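Local structure of acarbose Kinase Mak1 (Uncultured bacterium, 6WB4) at residues B[27-39]-B[53-67]. The protein is a carbohydrate kinase of the pfkB family that probably inactivates the antidiabetic drug acarbose by transferring a phosphate from ATP to it. Residues are numbered along the deposited sequence; the frame is centred on the assembly and turned at random.
Sequences LVVGGVGVDHIVR and VPPIVTVVGHTGNGV. With CA (calcium ion), chain J; AC1 (4,6-dideoxy-4-{[(1S,4R,5S,6S)-4,5,6-trihydroxy-3-(hydroxymethyl)cyclohex-2-en-1-yl]amino}-alpha-D-glucopyranose), chain D.
Val53 meets Val38 nearly at a right angle, its CG2 lying 3.8 Å from CG1 of Val38, and CG of Pro54 touches CB and CD of Arg39, a poorly ordered side chain. Ile56 brings CG2, anti to its backbone N, over the carbonyl O of Ile37 and beside CG2 of Val38, while its backbone N and O are held by Asp131 and Arg133 of the second subunit. Val57 O accepts a hydrogen bond from Ile37 N at 2.9 Å, almost straight (175° at the hydrogen). Antiparallel pairing sets Thr58, Val59 and Val60 opposite His36, Asp35 and Val34. On the face carrying Val34, His36 and Val60, Thr58 CG2 touches Val34 CG1, and OG1 takes a weak, bent hydrogen bond from His36 ND1 (3.1 Å, 123°); the His36 ring meets that of His36 of the second subunit. Val59 N donates to Asp35 O at 2.8 Å, in the carbonyl plane, and Val59 CG2 packs on Ile37 CD1. Val60 CG1 reaches Val32 CG2, near helix 88-100. Gly61 N donates to Gly33 O at 2.8 Å from above the carbonyl plane, with the Asp35 carboxylate beside Gly61 CA. His62 turns toward AC1, NE2 sharing a 2.8 Å hydrogen bond with O4 of its cyclitol ring, either able to donate. Thr63 sets CB against Gly31 O and binds the calcium ion through its carbonyl. Gly64 CA packs against Gly30 O, the glycines letting the CA atoms of Gly31 and Gly64 approach to 4.4 Å; Val67 CG1 meets Val28 CG2. This is the pfkB (ribokinase-like) fold, its small beta-sheet lid joined by glycine-rich turns to the large alpha/beta domain beside the sugar site.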
ATOM      1  N   LEU B  27     -14.922 -20.009 -16.359  1.00 44.23           N
ATOM      2  CA  LEU B  27     -13.624 -20.036 -15.714  1.00 52.92           C
ATOM      3  C   LEU B  27     -12.865 -18.767 -16.087  1.00 53.21           C
ATOM      4  O   LEU B  27     -12.781 -18.415 -17.261  1.00 54.09           O
ATOM      5  CB  LEU B  27     -12.848 -21.284 -16.112  1.00 45.78           C
ATOM      6  CG  LEU B  27     -11.412 -21.387 -15.598  1.00 49.73           C
ATOM      7  CD1 LEU B  27     -11.341 -21.370 -14.071  1.00 45.52           C
ATOM      8  CD2 LEU B  27     -10.795 -22.657 -16.140  1.00 40.95           C
ATOM      9  N   VAL B  28     -12.347 -18.064 -15.082  1.00 52.12           N
ATOM     10  CA  VAL B  28     -11.495 -16.901 -15.310  1.00 47.76           C
ATOM     11  C   VAL B  28     -10.048 -17.332 -15.120  1.00 54.35           C
ATOM     12  O   VAL B  28      -9.719 -17.991 -14.135  1.00 67.38           O
ATOM     13  CB  VAL B  28     -11.823 -15.737 -14.353  1.00 44.81           C
ATOM     14  CG1 VAL B  28     -10.947 -14.511 -14.676  1.00 35.93           C
ATOM     15  CG2 VAL B  28     -13.295 -15.367 -14.453  1.00 39.24           C
ATOM     16  N   VAL B  29      -9.183 -16.966 -16.056  1.00 47.51           N
ATOM     17  CA  VAL B  29      -7.790 -17.380 -15.980  1.00 46.52           C
ATOM     18  C   VAL B  29      -6.838 -16.204 -15.791  1.00 52.62           C
ATOM     19  O   VAL B  29      -6.669 -15.392 -16.696  1.00 61.57           O
ATOM     20  CB  VAL B  29      -7.367 -18.142 -17.257  1.00 47.45           C
ATOM     21  CG1 VAL B  29      -5.889 -18.478 -17.209  1.00 37.92           C
ATOM     22  CG2 VAL B  29      -8.168 -19.404 -17.408  1.00 40.98           C
ATOM     23  N   GLY B  30      -6.228 -16.115 -14.611  1.00 50.06           N
ATOM     24  CA  GLY B  30      -5.222 -15.107 -14.348  1.00 44.69           C
ATOM     25  C   GLY B  30      -5.726 -13.734 -13.951  1.00 58.52           C
ATOM     26  O   GLY B  30      -6.913 -13.431 -14.083  1.00 50.05           O
ATOM     27  N   GLY B  31      -4.805 -12.906 -13.454  1.00 67.53           N
ATOM     28  CA  GLY B  31      -5.079 -11.502 -13.203  1.00 62.06           C
ATOM     29  C   GLY B  31      -5.261 -11.054 -11.764  1.00 61.03           C
ATOM     30  O   GLY B  31      -5.287  -9.858 -11.485  1.00 58.11           O
ATOM     31  N   VAL B  32      -5.383 -11.998 -10.841  1.00 71.19           N
ATOM     32  CA  VAL B  32      -5.666 -11.627  -9.465  1.00 63.86           C
ATOM     33  C   VAL B  32      -4.449 -11.002  -8.794  1.00 63.36           C
ATOM     34  O   VAL B  32      -3.295 -11.388  -9.037  1.00 62.40           O
ATOM     35  CB  VAL B  32      -6.174 -12.834  -8.632  1.00 49.38           C
ATOM     36  CG1 VAL B  32      -5.039 -13.763  -8.252  1.00 58.64           C
ATOM     37  CG2 VAL B  32      -6.887 -12.348  -7.382  1.00 57.68           C
ATOM     38  N   GLY B  33      -4.731 -10.003  -7.968  1.00 63.22           N
ATOM     39  CA  GLY B  33      -3.712  -9.325  -7.202  1.00 62.62           C
ATOM     40  C   GLY B  33      -4.340  -8.687  -5.972  1.00 60.75           C
ATOM     41  O   GLY B  33      -5.543  -8.788  -5.748  1.00 58.99           O
ATOM     42  N   VAL B  34      -3.521  -7.993  -5.197  1.00 57.57           N
ATOM     43  CA  VAL B  34      -3.972  -7.377  -3.962  1.00 55.56           C
ATOM     44  C   VAL B  34      -3.724  -5.861  -4.007  1.00 52.68           C
ATOM     45  O   VAL B  34      -2.622  -5.399  -4.288  1.00 55.34           O
ATOM     46  CB  VAL B  34      -3.260  -8.020  -2.759  1.00 49.36           C
ATOM     47  CG1 VAL B  34      -3.195  -7.071  -1.606  1.00 39.47           C
ATOM     48  CG2 VAL B  34      -3.938  -9.334  -2.370  1.00 46.89           C
ATOM     49  N   ASP B  35      -4.770  -5.090  -3.758  1.00 48.90           N
ATOM     50  CA  ASP B  35      -4.667  -3.648  -3.832  1.00 52.14           C
ATOM     51  C   ASP B  35      -4.513  -3.023  -2.450  1.00 55.29           C
ATOM     52  O   ASP B  35      -5.197  -3.415  -1.501  1.00 49.28           O
ATOM     53  CB  ASP B  35      -5.888  -3.062  -4.540  1.00 48.57           C
ATOM     54  CG  ASP B  35      -5.857  -3.281  -6.037  1.00 66.64           C
ATOM     55  OD1 ASP B  35      -4.775  -3.609  -6.576  1.00 77.48           O
ATOM     56  OD2 ASP B  35      -6.911  -3.096  -6.683  1.00 73.17           O
ATOM     57  N   HIS B  36      -3.572  -2.088  -2.343  1.00 55.05           N
ATOM     58  CA  HIS B  36      -3.466  -1.215  -1.176  1.00 64.25           C
ATOM     59  C   HIS B  36      -4.006   0.145  -1.619  1.00 63.82           C
ATOM     60  O   HIS B  36      -3.414   0.801  -2.478  1.00 57.55           O
ATOM     61  CB  HIS B  36      -2.019  -1.104  -0.672  1.00 62.77           C
ATOM     62  CG  HIS B  36      -1.395  -2.415  -0.297  1.00 68.44           C
ATOM     63  ND1 HIS B  36      -1.547  -2.984   0.951  1.00 68.61           N
ATOM     64  CD2 HIS B  36      -0.603  -3.259  -1.001  1.00 68.89           C
ATOM     65  CE1 HIS B  36      -0.885  -4.127   0.995  1.00 71.17           C
ATOM     66  NE2 HIS B  36      -0.303  -4.318  -0.177  1.00 68.66           N
ATOM     67  N   ILE B  37      -5.155   0.545  -1.084  1.00 60.40           N
ATOM     68  CA  ILE B  37      -5.835   1.729  -1.600  1.00 61.30           C
ATOM     69  C   ILE B  37      -5.591   2.953  -0.718  1.00 68.09           C
ATOM     70  O   ILE B  37      -5.942   2.960   0.463  1.00 56.21           O
ATOM     71  CB  ILE B  37      -7.358   1.485  -1.741  1.00 61.75           C
ATOM     72  CG1 ILE B  37      -7.623   0.262  -2.627  1.00 67.38           C
ATOM     73  CG2 ILE B  37      -8.036   2.713  -2.332  1.00 57.63           C
ATOM     74  CD1 ILE B  37      -9.014  -0.307  -2.485  1.00 70.19           C
ATOM     75  N   VAL B  38      -5.010   3.996  -1.300  1.00 65.22           N
ATOM     76  CA  VAL B  38      -4.694   5.191  -0.532  1.00 69.10           C
ATOM     77  C   VAL B  38      -5.506   6.394  -1.004  1.00 69.73           C
ATOM     78  O   VAL B  38      -5.413   6.801  -2.160  1.00 63.76           O
ATOM     79  CB  VAL B  38      -3.192   5.533  -0.616  1.00 69.49           C
ATOM     80  CG1 VAL B  38      -2.816   6.482   0.502  1.00 75.51           C
ATOM     81  CG2 VAL B  38      -2.352   4.271  -0.520  1.00 62.61           C
ATOM     82  N   ARG B  39      -6.287   6.967  -0.095  1.00 78.31           N
ATOM     83  CA  ARG B  39      -7.098   8.138  -0.406  1.00 88.03           C
ATOM     84  C   ARG B  39      -6.275   9.421  -0.220  1.00 86.10           C
ATOM     85  O   ARG B  39      -5.825   9.723   0.887  1.00 87.18           O
ATOM     86  CB  ARG B  39      -8.347   8.127   0.481  1.00 98.20           C
ATOM     87  CG  ARG B  39      -8.996   6.742   0.505  1.00101.56           C
ATOM     88  CD  ARG B  39     -10.009   6.513   1.628  1.00108.08           C
ATOM     89  NE  ARG B  39     -11.263   7.241   1.463  1.00120.19           N
ATOM     90  CZ  ARG B  39     -12.248   7.230   2.359  1.00119.64           C
ATOM     91  NH1 ARG B  39     -12.117   6.525   3.475  1.00121.26           N
ATOM     92  NH2 ARG B  39     -13.367   7.914   2.141  1.00110.59           N
ATOM     93  N   VAL B  53      -2.920  10.425   5.648  1.00 94.31           N
ATOM     94  CA  VAL B  53      -4.092  10.027   4.874  1.00 78.18           C
ATOM     95  C   VAL B  53      -5.027   9.228   5.768  1.00 73.40           C
ATOM     96  O   VAL B  53      -4.600   8.752   6.822  1.00 76.07           O
ATOM     97  CB  VAL B  53      -3.708   9.177   3.637  1.00 73.32           C
ATOM     98  CG1 VAL B  53      -2.913   9.996   2.643  1.00 77.82           C
ATOM     99  CG2 VAL B  53      -2.937   7.934   4.055  1.00 65.70           C
ATOM    100  N   PRO B  54      -6.313   9.107   5.376  1.00 68.06           N
ATOM    101  CA  PRO B  54      -7.248   8.245   6.113  1.00 63.60           C
ATOM    102  C   PRO B  54      -6.813   6.782   5.981  1.00 77.96           C
ATOM    103  O   PRO B  54      -5.927   6.496   5.164  1.00 82.85           O
ATOM    104  CB  PRO B  54      -8.596   8.506   5.422  1.00 50.88           C
ATOM    105  CG  PRO B  54      -8.240   9.009   4.084  1.00 52.83           C
ATOM    106  CD  PRO B  54      -6.986   9.807   4.269  1.00 65.36           C
ATOM    107  N   PRO B  55      -7.420   5.868   6.759  1.00 63.74           N
ATOM    108  CA  PRO B  55      -6.923   4.491   6.816  1.00 61.04           C
ATOM    109  C   PRO B  55      -6.791   3.820   5.454  1.00 73.30           C
ATOM    110  O   PRO B  55      -7.700   3.848   4.623  1.00 74.03           O
ATOM    111  CB  PRO B  55      -7.960   3.776   7.683  1.00 61.34           C
ATOM    112  CG  PRO B  55      -9.070   4.737   7.863  1.00 51.07           C
ATOM    113  CD  PRO B  55      -8.504   6.079   7.723  1.00 54.36           C
ATOM    114  N   ILE B  56      -5.623   3.226   5.248  1.00 83.09           N
ATOM    115  CA  ILE B  56      -5.297   2.524   4.019  1.00 75.40           C
ATOM    116  C   ILE B  56      -5.808   1.090   4.042  1.00 76.07           C
ATOM    117  O   ILE B  56      -5.321   0.255   4.805  1.00 78.16           O
ATOM    118  CB  ILE B  56      -3.788   2.500   3.790  1.00 66.67           C
ATOM    119  CG1 ILE B  56      -3.230   3.925   3.815  1.00 74.73           C
ATOM    120  CG2 ILE B  56      -3.475   1.809   2.486  1.00 65.52           C
ATOM    121  CD1 ILE B  56      -1.723   3.999   3.819  1.00 66.49           C
ATOM    122  N   VAL B  57      -6.794   0.807   3.201  1.00 69.51           N
ATOM    123  CA  VAL B  57      -7.403  -0.515   3.185  1.00 71.50           C
ATOM    124  C   VAL B  57      -6.755  -1.447   2.151  1.00 67.30           C
ATOM    125  O   VAL B  57      -6.441  -1.047   1.027  1.00 67.24           O
ATOM    126  CB  VAL B  57      -8.920  -0.406   2.943  1.00 74.96           C
ATOM    127  CG1 VAL B  57      -9.623  -0.049   4.246  1.00 75.66           C
ATOM    128  CG2 VAL B  57      -9.218   0.641   1.891  1.00 75.25           C
ATOM    129  N   THR B  58      -6.516  -2.684   2.570  1.00 65.61           N
ATOM    130  CA  THR B  58      -5.999  -3.718   1.685  1.00 67.01           C
ATOM    131  C   THR B  58      -7.112  -4.631   1.182  1.00 63.40           C
ATOM    132  O   THR B  58      -7.781  -5.276   1.979  1.00 59.51           O
ATOM    133  CB  THR B  58      -4.945  -4.587   2.390  1.00 70.70           C
ATOM    134  OG1 THR B  58      -3.862  -3.765   2.844  1.00 75.51           O
ATOM    135  CG2 THR B  58      -4.411  -5.636   1.442  1.00 70.18           C
ATOM    136  N   VAL B  59      -7.304  -4.689  -0.137  1.00 66.69           N
ATOM    137  CA  VAL B  59      -8.284  -5.596  -0.745  1.00 59.22           C
ATOM    138  C   VAL B  59      -7.754  -6.323  -1.986  1.00 62.79           C
ATOM    139  O   VAL B  59      -6.709  -5.970  -2.535  1.00 64.20           O
ATOM    140  CB  VAL B  59      -9.590  -4.866  -1.148  1.00 55.40           C
ATOM    141  CG1 VAL B  59     -10.150  -4.060   0.011  1.00 63.59           C
ATOM    142  CG2 VAL B  59      -9.374  -4.007  -2.374  1.00 50.87           C
ATOM    143  N   VAL B  60      -8.506  -7.324  -2.433  1.00 59.52           N
ATOM    144  CA  VAL B  60      -8.219  -8.008  -3.684  1.00 62.48           C
ATOM    145  C   VAL B  60      -8.563  -7.062  -4.814  1.00 48.35           C
ATOM    146  O   VAL B  60      -9.578  -6.380  -4.757  1.00 59.69           O
ATOM    147  CB  VAL B  60      -9.038  -9.334  -3.817  1.00 49.26           C
ATOM    148  CG1 VAL B  60      -8.643 -10.123  -5.059  1.00 44.64           C
ATOM    149  CG2 VAL B  60      -8.905 -10.167  -2.568  1.00 45.43           C
ATOM    150  N   GLY B  61      -7.693  -6.959  -5.812  1.00 45.96           N
ATOM    151  CA  GLY B  61      -7.951  -6.039  -6.904  1.00 55.34           C
ATOM    152  C   GLY B  61      -9.162  -6.469  -7.716  1.00 66.30           C
ATOM    153  O   GLY B  61      -9.906  -7.358  -7.307  1.00 70.03           O
ATOM    154  N   HIS B  62      -9.329  -5.915  -8.909  1.00 63.52           N
ATOM    155  CA  HIS B  62     -10.524  -6.233  -9.679  1.00 64.99           C
ATOM    156  C   HIS B  62     -10.251  -6.926 -11.012  1.00 63.51           C
ATOM    157  O   HIS B  62     -11.186  -7.330 -11.704  1.00 57.98           O
ATOM    158  CB  HIS B  62     -11.334  -4.953  -9.919  1.00 60.04           C
ATOM    159  CG  HIS B  62     -10.666  -3.976 -10.841  1.00 67.80           C
ATOM    160  ND1 HIS B  62     -10.524  -4.205 -12.192  1.00 66.29           N
ATOM    161  CD2 HIS B  62     -10.104  -2.768 -10.604  1.00 77.77           C
ATOM    162  CE1 HIS B  62      -9.893  -3.184 -12.747  1.00 69.59           C
ATOM    163  NE2 HIS B  62      -9.629  -2.299 -11.804  1.00 77.39           N
ATOM    164  N   THR B  63      -8.981  -7.113 -11.341  1.00 60.54           N
ATOM    165  CA  THR B  63      -8.588  -7.404 -12.708  1.00 74.87           C
ATOM    166  C   THR B  63      -9.101  -8.763 -13.196  1.00 79.70           C
ATOM    167  O   THR B  63      -9.694  -8.869 -14.295  1.00 81.53           O
ATOM    168  CB  THR B  63      -7.055  -7.345 -12.824  1.00 71.03           C
ATOM    169  OG1 THR B  63      -6.610  -6.050 -12.410  1.00 71.44           O
ATOM    170  CG2 THR B  63      -6.596  -7.617 -14.247  1.00 59.79           C
ATOM    171  N   GLY B  64      -8.852  -9.805 -12.414  1.00 63.98           N
ATOM    172  CA  GLY B  64      -9.424 -11.103 -12.742  1.00 69.15           C
ATOM    173  C   GLY B  64     -10.678 -11.274 -11.905  1.00 59.97           C
ATOM    174  O   GLY B  64     -11.689 -11.813 -12.322  1.00 46.58           O
ATOM    175  N   ASN B  65     -10.598 -10.707 -10.713  1.00 59.60           N
ATOM    176  CA  ASN B  65     -11.592 -10.868  -9.678  1.00 45.36           C
ATOM    177  C   ASN B  65     -12.961 -10.259  -9.981  1.00 55.01           C
ATOM    178  O   ASN B  65     -13.991 -10.805  -9.598  1.00 57.66           O
ATOM    179  CB  ASN B  65     -11.019 -10.267  -8.389  1.00 45.79           C
ATOM    180  CG  ASN B  65     -11.976 -10.347  -7.236  1.00 49.83           C
ATOM    181  OD1 ASN B  65     -12.363 -11.432  -6.806  1.00 61.52           O
ATOM    182  ND2 ASN B  65     -12.361  -9.190  -6.716  1.00 56.56           N
ATOM    183  N   GLY B  66     -12.982  -9.142 -10.687  1.00 63.52           N
ATOM    184  CA  GLY B  66     -14.242  -8.491 -10.989  1.00 50.80           C
ATOM    185  C   GLY B  66     -15.189  -9.344 -11.799  1.00 50.24           C
ATOM    186  O   GLY B  66     -16.369  -9.459 -11.455  1.00 42.49           O
ATOM    187  N   VAL B  67     -14.669  -9.959 -12.863  1.00 53.31           N
ATOM    188  CA  VAL B  67     -15.469 -10.805 -13.743  1.00 44.41           C
ATOM    189  C   VAL B  67     -16.038 -12.018 -13.005  1.00 51.66           C
ATOM    190  O   VAL B  67     -17.233 -12.315 -13.125  1.00 53.19           O
ATOM    191  CB  VAL B  67     -14.661 -11.274 -14.952  1.00 53.81           C
ATOM    192  CG1 VAL B  67     -15.470 -12.266 -15.767  1.00 47.32           C
ATOM    193  CG2 VAL B  67     -14.257 -10.072 -15.806  1.00 52.22           C
TER
HETATM  194 CA    CA J 304     -10.126  -9.403 -16.813  1.00 60.33          CA
HETATM  195  C1  AC1 D   3      -2.895  -4.138 -19.366  0.91124.36           C
HETATM  196  O2  AC1 D   3      -2.511  -1.832 -20.012  0.91138.11           O
HETATM  197  C2  AC1 D   3      -3.389  -2.703 -19.283  0.91132.98           C
HETATM  198  C4A AC1 D   3      -6.431  -0.731 -13.158  0.91108.72           C
HETATM  199  C3  AC1 D   3      -3.518  -2.225 -17.842  0.91130.94           C
HETATM  200  O3  AC1 D   3      -4.276  -1.006 -17.852  0.91128.26           O
HETATM  201  C4  AC1 D   3      -4.207  -3.248 -16.932  0.91123.18           C
HETATM  202  N4A AC1 D   3      -3.851  -2.976 -15.547  0.91126.93           N
HETATM  203  C5  AC1 D   3      -3.864  -4.707 -17.251  0.91109.19           C
HETATM  204  O5  AC1 D   3      -3.814  -4.963 -18.652  0.91116.90           O
HETATM  205  C6  AC1 D   3      -4.908  -5.651 -16.668  0.91 89.56           C
HETATM  206  C1B AC1 D   3      -4.448  -1.846 -14.852  0.91124.07           C
HETATM  207  C2B AC1 D   3      -4.310  -1.989 -13.328  0.91122.40           C
HETATM  208  O2B AC1 D   3      -3.650  -3.220 -12.998  0.91126.25           O
HETATM  209  C3B AC1 D   3      -5.646  -1.903 -12.593  0.91117.53           C
HETATM  210  O3B AC1 D   3      -5.439  -1.760 -11.179  0.91124.10           O
HETATM  211  O4  AC1 D   3      -7.585  -0.431 -12.367  0.91111.77           O
HETATM  212  C5B AC1 D   3      -6.829  -1.201 -14.513  0.91106.48           C
HETATM  213  C7B AC1 D   3      -5.879  -1.666 -15.318  0.91114.54           C
HETATM  214  C6B AC1 D   3      -8.264  -1.205 -14.974  0.91111.31           C
HETATM  215  O6B AC1 D   3      -8.542  -2.477 -15.578  0.91112.72           O
HETATM  216  O   HOH W   1      -8.600  -8.265 -17.925  1.00 74.90           O
HETATM  217  O   HOH W   2     -11.939  -8.070 -17.685  1.00 55.71           O